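Local coordinates for protein N-alpha-acetyltransferase 35, NatC auxiliary subunit (Saccharomyces cerevisiae, PDB 6YGA) that serves as the auxiliary subunit of the NatC N-terminal acetyltransferase, which acetylates the N-terminal methionine of L-A virus Gag protein, at residues B[632-635]-B[636-640]. Residues are numbered along the deposited sequence; the frame is centred on the assembly and turned at random.
Sequences FIET and EVRNV. With EDO (1,2-ethanediol), chain Y.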
loop_
_atom_site.group_PDB
_atom_site.type_symbol
_atom_site.label_atom_id
_atom_site.label_comp_id
_atom_site.label_asym_id
_atom_site.label_seq_id
_atom_site.Cartn_x
_atom_site.Cartn_y
_atom_site.Cartn_z
ATOM N N PHE B 632 -18.455 -34.854 -6.665
ATOM C CA PHE B 632 -18.582 -33.625 -7.442
ATOM C C PHE B 632 -17.282 -32.831 -7.434
ATOM O O PHE B 632 -16.864 -32.306 -8.474
ATOM C CB PHE B 632 -19.731 -32.768 -6.911
ATOM C CG PHE B 632 -19.791 -31.400 -7.528
ATOM C CD1 PHE B 632 -20.470 -31.193 -8.715
ATOM C CD2 PHE B 632 -19.154 -30.325 -6.929
ATOM C CE1 PHE B 632 -20.518 -29.941 -9.291
ATOM C CE2 PHE B 632 -19.198 -29.072 -7.502
ATOM C CZ PHE B 632 -19.884 -28.880 -8.684
ATOM N N ILE B 633 -16.633 -32.725 -6.270
ATOM C CA ILE B 633 -15.388 -31.967 -6.168
ATOM C C ILE B 633 -14.323 -32.562 -7.082
ATOM O O ILE B 633 -13.669 -31.847 -7.850
ATOM C CB ILE B 633 -14.913 -31.914 -4.704
ATOM C CG1 ILE B 633 -15.798 -30.964 -3.893
ATOM C CG2 ILE B 633 -13.447 -31.502 -4.618
ATOM C CD1 ILE B 633 -15.358 -30.796 -2.455
ATOM N N GLU B 634 -14.145 -33.884 -7.025
ATOM C CA GLU B 634 -13.145 -34.534 -7.867
ATOM C C GLU B 634 -13.511 -34.430 -9.342
ATOM O O GLU B 634 -12.642 -34.180 -10.186
ATOM C CB GLU B 634 -12.984 -35.999 -7.458
ATOM C CG GLU B 634 -12.686 -36.205 -5.982
ATOM C CD GLU B 634 -12.484 -37.664 -5.626
ATOM O OE1 GLU B 634 -12.165 -38.459 -6.534
ATOM O OE2 GLU B 634 -12.644 -38.017 -4.439
ATOM N N THR B 635 -14.790 -34.619 -9.674
ATOM C CA THR B 635 -15.207 -34.564 -11.072
ATOM C C THR B 635 -15.077 -33.152 -11.627
ATOM O O THR B 635 -14.580 -32.955 -12.742
ATOM C CB THR B 635 -16.644 -35.067 -11.213
ATOM O OG1 THR B 635 -16.706 -36.440 -10.810
ATOM C CG2 THR B 635 -17.114 -34.954 -12.653
ATOM N N GLU B 636 -15.509 -32.152 -10.852
ATOM C CA GLU B 636 -15.465 -30.773 -11.325
ATOM C C GLU B 636 -14.036 -30.248 -11.406
ATOM O O GLU B 636 -13.729 -29.435 -12.286
ATOM C CB GLU B 636 -16.314 -29.881 -10.419
ATOM C CG GLU B 636 -16.665 -28.534 -11.025
ATOM C CD GLU B 636 -17.588 -28.654 -12.227
ATOM O OE1 GLU B 636 -18.182 -29.733 -12.430
ATOM O OE2 GLU B 636 -17.720 -27.660 -12.969
ATOM N N VAL B 637 -13.151 -30.701 -10.514
ATOM C CA VAL B 637 -11.751 -30.296 -10.603
ATOM C C VAL B 637 -11.153 -30.744 -11.932
ATOM O O VAL B 637 -10.478 -29.966 -12.615
ATOM C CB VAL B 637 -10.953 -30.834 -9.399
ATOM C CG1 VAL B 637 -9.470 -30.876 -9.718
ATOM C CG2 VAL B 637 -11.194 -29.957 -8.177
ATOM N N ARG B 638 -11.422 -31.985 -12.340
ATOM C CA ARG B 638 -10.876 -32.463 -13.607
ATOM C C ARG B 638 -11.466 -31.702 -14.788
ATOM O O ARG B 638 -10.761 -31.415 -15.764
ATOM C CB ARG B 638 -11.116 -33.964 -13.757
ATOM C CG ARG B 638 -10.468 -34.793 -12.668
ATOM C CD ARG B 638 -10.522 -36.269 -13.006
ATOM N NE ARG B 638 -9.943 -37.089 -11.948
ATOM C CZ ARG B 638 -10.655 -37.711 -11.014
ATOM N NH1 ARG B 638 -11.976 -37.609 -11.009
ATOM N NH2 ARG B 638 -10.045 -38.439 -10.089
ATOM N N ASN B 639 -12.755 -31.360 -14.723
ATOM C CA ASN B 639 -13.350 -30.556 -15.785
ATOM C C ASN B 639 -12.725 -29.168 -15.834
ATOM O O ASN B 639 -12.495 -28.621 -16.919
ATOM C CB ASN B 639 -14.864 -30.455 -15.597
ATOM C CG ASN B 639 -15.567 -31.784 -15.797
ATOM O OD1 ASN B 639 -15.065 -32.670 -16.489
ATOM N ND2 ASN B 639 -16.740 -31.926 -15.194
ATOM N N VAL B 640 -12.443 -28.584 -14.666
ATOM C CA VAL B 640 -11.772 -27.287 -14.626
ATOM C C VAL B 640 -10.395 -27.382 -15.268
ATOM O O VAL B 640 -9.995 -26.507 -16.047
ATOM C CB VAL B 640 -11.691 -26.770 -13.177
ATOM C CG1 VAL B 640 -10.688 -25.628 -13.067
ATOM C CG2 VAL B 640 -13.060 -26.312 -12.707
HETATM C C1 EDO Y . -16.065 -25.100 -16.697
HETATM O O1 EDO Y . -15.146 -24.089 -17.125
HETATM C C2 EDO Y . -15.359 -26.110 -15.803
HETATM O O2 EDO Y . -16.245 -27.211 -15.571
#
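Glu636 sets its CB over one face of the Phe632 ring, toward the rim, one turn later in helix 619-653: CB sits 4.2 Å from the Phe632 ring centroid and 15° off the ring normal, a CH-pi contact, with CG beside CZ. Both side chains leave the backbone with CG anti to N and run side by side; the bend at chi2 carries the Glu636 carboxylate alongside the ring, the two planes 8° apart. Glu636 OE2 is hydrogen-bonded to Ser550 OG of helix 511-564 and, at 3.0 Å, to O2 of a 1,2-ethanediol, probably a crystallisation additive, which also bonds Ser643. Underneath, the i to i+4 backbone bonds run from Glu636 N to Phe632 O (2.7 Å) through Asn639 N to Thr635 O (3.1 Å), that of Arg638 N to Glu634 O being weak. Glu634 OE1 and Arg638 NH2 stay 4.1 Å apart, too far for a salt bridge, their flat groups turned 72° against each other. In this helical, TPR-like region Phe632 and Val637 pack on helix 511-564, Ile633 and Glu634 on helix 668-701. The Glu634-Arg638 attraction is therefore probably diffuse, whereas Ser550 ties Glu636 to helix 511-564 while its CB rests on the ring.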